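Local coordinates for protein superoxide dismutase [Mn/Fe] (PDB 3AK3) that catalyses the dismutation of superoxide into molecular oxygen and hydrogen peroxide, here with an iron ion bound, at residues I164-H169 against G180-N185. Sequence-based numbering, arbitrary orientation.
Sequences IDVWEH and GSYVEN. With FE (Fe (III) ion), chain G; EDO (1,2-ethanediol), chain H.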
ATOM      1  N   ILE B 164       5.220  -0.564 -19.278  1.00 12.90           N
ATOM      2  CA  ILE B 164       3.886  -0.584 -19.874  1.00 13.20           C
ATOM      3  C   ILE B 164       2.853  -0.114 -18.854  1.00 12.85           C
ATOM      4  O   ILE B 164       2.760  -0.643 -17.739  1.00 11.53           O
ATOM      5  CB  ILE B 164       3.485  -1.962 -20.484  1.00 13.91           C
ATOM      6  CG1 ILE B 164       2.155  -1.820 -21.237  1.00 13.99           C
ATOM      7  CG2 ILE B 164       3.490  -3.073 -19.418  1.00 13.43           C
ATOM      8  CD1 ILE B 164       1.554  -3.124 -21.760  1.00 14.60           C
ATOM      9  N   ASP B 165       2.080   0.887 -19.238  1.00 12.65           N
ATOM     10  CA  ASP B 165       1.030   1.404 -18.391  1.00 12.51           C
ATOM     11  C   ASP B 165      -0.171   0.492 -18.509  1.00 13.41           C
ATOM     12  O   ASP B 165      -0.729   0.321 -19.597  1.00 13.64           O
ATOM     13  CB  ASP B 165       0.709   2.839 -18.822  1.00 12.38           C
ATOM     14  CG  ASP B 165      -0.260   3.556 -17.905  1.00 13.12           C
ATOM     15  OD1 ASP B 165      -0.750   3.005 -16.893  1.00 13.83           O
ATOM     16  OD2 ASP B 165      -0.553   4.718 -18.236  1.00 14.59           O
ATOM     17  N   VAL B 166      -0.545  -0.136 -17.400  1.00 12.85           N
ATOM     18  CA  VAL B 166      -1.764  -0.928 -17.362  1.00 13.23           C
ATOM     19  C   VAL B 166      -2.822  -0.360 -16.414  1.00 12.97           C
ATOM     20  O   VAL B 166      -3.707  -1.078 -15.941  1.00 13.86           O
ATOM     21  CB  VAL B 166      -1.500  -2.439 -17.092  1.00 13.14           C
ATOM     22  CG1 VAL B 166      -0.769  -3.075 -18.275  1.00 13.89           C
ATOM     23  CG2 VAL B 166      -0.748  -2.660 -15.760  1.00 13.76           C
ATOM     24  N   TRP B 167      -2.753   0.946 -16.150  1.00 12.27           N
ATOM     25  CA  TRP B 167      -3.933   1.632 -15.618  1.00 12.67           C
ATOM     26  C   TRP B 167      -5.082   1.515 -16.617  1.00 13.16           C
ATOM     27  O   TRP B 167      -4.852   1.421 -17.833  1.00 13.22           O
ATOM     28  CB  TRP B 167      -3.657   3.104 -15.388  1.00 12.75           C
ATOM     29  CG  TRP B 167      -2.801   3.436 -14.174  1.00 12.58           C
ATOM     30  CD1 TRP B 167      -1.520   3.028 -13.915  1.00 13.69           C
ATOM     31  CD2 TRP B 167      -3.174   4.308 -13.102  1.00 13.50           C
ATOM     32  NE1 TRP B 167      -1.080   3.582 -12.718  1.00 12.37           N
ATOM     33  CE2 TRP B 167      -2.077   4.373 -12.210  1.00 12.93           C
ATOM     34  CE3 TRP B 167      -4.333   5.046 -12.809  1.00 13.47           C
ATOM     35  CZ2 TRP B 167      -2.107   5.152 -11.040  1.00 13.43           C
ATOM     36  CZ3 TRP B 167      -4.358   5.825 -11.641  1.00 12.87           C
ATOM     37  CH2 TRP B 167      -3.251   5.863 -10.775  1.00 13.32           C
ATOM     38  N   GLU B 168      -6.308   1.519 -16.114  1.00 14.28           N
ATOM     39  CA  GLU B 168      -7.471   1.309 -16.970  1.00 14.65           C
ATOM     40  C   GLU B 168      -7.566   2.380 -18.051  1.00 15.08           C
ATOM     41  O   GLU B 168      -7.907   2.077 -19.188  1.00 15.69           O
ATOM     42  CB  GLU B 168      -8.741   1.201 -16.138  1.00 14.25           C
ATOM     43  CG  GLU B 168      -8.706  -0.025 -15.224  1.00 16.15           C
ATOM     44  CD  GLU B 168      -9.925  -0.166 -14.346  1.00 14.47           C
ATOM     45  OE1 GLU B 168     -10.440   0.855 -13.832  1.00 16.68           O
ATOM     46  OE2 GLU B 168     -10.355  -1.323 -14.165  1.00 18.06           O
ATOM     47  N   HIS B 169      -7.210   3.621 -17.725  1.00 15.31           N
ATOM     48  CA  HIS B 169      -7.269   4.697 -18.726  1.00 15.14           C
ATOM     49  C   HIS B 169      -6.346   4.477 -19.928  1.00 14.97           C
ATOM     50  O   HIS B 169      -6.517   5.124 -20.972  1.00 16.10           O
ATOM     51  CB  HIS B 169      -6.958   6.051 -18.093  1.00 14.83           C
ATOM     52  CG  HIS B 169      -5.571   6.158 -17.547  1.00 14.08           C
ATOM     53  ND1 HIS B 169      -5.325   6.273 -16.197  1.00 14.37           N
ATOM     54  CD2 HIS B 169      -4.362   6.167 -18.157  1.00 14.70           C
ATOM     55  CE1 HIS B 169      -4.018   6.342 -15.999  1.00 13.82           C
ATOM     56  NE2 HIS B 169      -3.413   6.294 -17.172  1.00 16.22           N
ATOM     57  N   GLY B 180      -5.600  -7.942 -21.348  1.00 17.21           N
ATOM     58  CA  GLY B 180      -4.797  -8.951 -22.013  1.00 16.81           C
ATOM     59  C   GLY B 180      -4.554  -8.635 -23.480  1.00 16.41           C
ATOM     60  O   GLY B 180      -3.422  -8.709 -23.944  1.00 17.33           O
ATOM     61  N   SER B 181      -5.622  -8.260 -24.188  1.00 16.85           N
ATOM     62  CA  SER B 181      -5.530  -7.899 -25.603  1.00 17.52           C
ATOM     63  C   SER B 181      -4.676  -6.643 -25.782  1.00 16.89           C
ATOM     64  O   SER B 181      -3.844  -6.562 -26.687  1.00 17.19           O
ATOM     65  CB  SER B 181      -6.926  -7.690 -26.192  1.00 17.97           C
ATOM     66  OG  SER B 181      -6.852  -7.400 -27.573  1.00 20.35           O
ATOM     67  N   TYR B 182      -4.871  -5.675 -24.890  1.00 16.78           N
ATOM     68  CA  TYR B 182      -4.062  -4.459 -24.908  1.00 16.29           C
ATOM     69  C   TYR B 182      -2.578  -4.769 -24.777  1.00 16.00           C
ATOM     70  O   TYR B 182      -1.764  -4.297 -25.559  1.00 16.49           O
ATOM     71  CB  TYR B 182      -4.506  -3.513 -23.792  1.00 16.44           C
ATOM     72  CG  TYR B 182      -3.512  -2.425 -23.433  1.00 15.81           C
ATOM     73  CD1 TYR B 182      -3.212  -1.396 -24.325  1.00 16.67           C
ATOM     74  CD2 TYR B 182      -2.910  -2.401 -22.173  1.00 15.93           C
ATOM     75  CE1 TYR B 182      -2.306  -0.391 -23.987  1.00 16.42           C
ATOM     76  CE2 TYR B 182      -2.016  -1.404 -21.826  1.00 16.64           C
ATOM     77  CZ  TYR B 182      -1.717  -0.403 -22.730  1.00 16.05           C
ATOM     78  OH  TYR B 182      -0.835   0.597 -22.388  1.00 15.37           O
ATOM     79  N   VAL B 183      -2.229  -5.573 -23.775  1.00 16.18           N
ATOM     80  CA  VAL B 183      -0.842  -5.951 -23.551  1.00 16.43           C
ATOM     81  C   VAL B 183      -0.249  -6.642 -24.791  1.00 17.11           C
ATOM     82  O   VAL B 183       0.856  -6.306 -25.232  1.00 17.60           O
ATOM     83  CB  VAL B 183      -0.698  -6.823 -22.271  1.00 15.89           C
ATOM     84  CG1 VAL B 183       0.691  -7.391 -22.158  1.00 16.05           C
ATOM     85  CG2 VAL B 183      -1.037  -5.991 -21.020  1.00 16.43           C
ATOM     86  N   GLU B 184      -1.006  -7.586 -25.357  1.00 17.86           N
ATOM     87  CA  GLU B 184      -0.588  -8.283 -26.576  1.00 19.33           C
ATOM     88  C   GLU B 184      -0.359  -7.313 -27.750  1.00 18.36           C
ATOM     89  O   GLU B 184       0.649  -7.419 -28.463  1.00 18.87           O
ATOM     90  CB  GLU B 184      -1.595  -9.381 -26.937  1.00 19.73           C
ATOM     91  CG  GLU B 184      -1.587 -10.592 -25.980  1.00 22.82           C
ATOM     92  CD  GLU B 184      -0.228 -11.285 -25.893  1.00 25.51           C
ATOM     93  OE1 GLU B 184       0.156 -11.720 -24.785  1.00 27.67           O
ATOM     94  OE2 GLU B 184       0.469 -11.393 -26.925  1.00 28.03           O
ATOM     95  N   ASN B 185      -1.272  -6.353 -27.916  1.00 18.87           N
ATOM     96  CA  ASN B 185      -1.168  -5.352 -28.995  1.00 18.81           C
ATOM     97  C   ASN B 185      -0.053  -4.330 -28.782  1.00 18.59           C
ATOM     98  O   ASN B 185       0.558  -3.853 -29.732  1.00 18.80           O
ATOM     99  CB  ASN B 185      -2.503  -4.631 -29.205  1.00 18.93           C
ATOM    100  CG  ASN B 185      -3.457  -5.414 -30.087  1.00 20.05           C
ATOM    101  OD1 ASN B 185      -3.356  -5.374 -31.312  1.00 21.87           O
ATOM    102  ND2 ASN B 185      -4.382  -6.130 -29.465  1.00 20.50           N
TER
HETATM  103 FE    FE G 215      -1.224   6.408 -17.390  1.00 13.83          FE
HETATM  104  C1  EDO H 216      -5.135  -3.976 -33.797  1.00 26.83           C
HETATM  105  O1  EDO H 216      -4.981  -5.341 -33.397  1.00 27.83           O
HETATM  106  C2  EDO H 216      -6.003  -3.263 -32.768  1.00 26.13           C
HETATM  107  O2  EDO H 216      -7.277  -3.917 -32.705  1.00 26.40           O
HETATM  108  O   HOH W   1      -1.020   5.605 -15.489  1.00 15.16           O
HETATM  109  O   HOH W   2      -1.830   8.356 -16.429  1.00 16.30           O
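Y182, on helix 179-186, reaches across to the backbone of D165 at the end of strand 159-165, where the C-terminal alpha/beta domain of the iron/manganese superoxide dismutase fold delivers its D-x-W-E-H metal-binding motif (here DVWEH). The one hydrogen bond between the segments illustrates a grip on the main chain of a residue whose carboxylate binds the metal, consistent with a second-shell position: Y182 OH donates to D165 O at 2.8 Å, in the carbonyl plane, with a C=O...donor angle of 152°. Y182 CG lies anti to the backbone N (chi1 163°), which swings the phenol out from the helix to that carbonyl.

Apolar contacts flank the ring at CE2. I164 CD1 packs against V183 CG2 at 3.9 Å and approaches the Y182 ring obliquely, whereas V166 CG1 comes to the ring edge, 4.1 Å from Y182 CE2. V183 CG2 also meets V166 CG1, at 4.0 Å, so one methyl touches both side chains, and F118 and A122 of helix 111-123 pack against I164.

H169 NE2 binds the iron with H31, H79 and two waters, while the D165 carboxylate divides its work: OD1 accepts from W167 N in an Asx turn, and OD2 binds the iron at 2.0 Å.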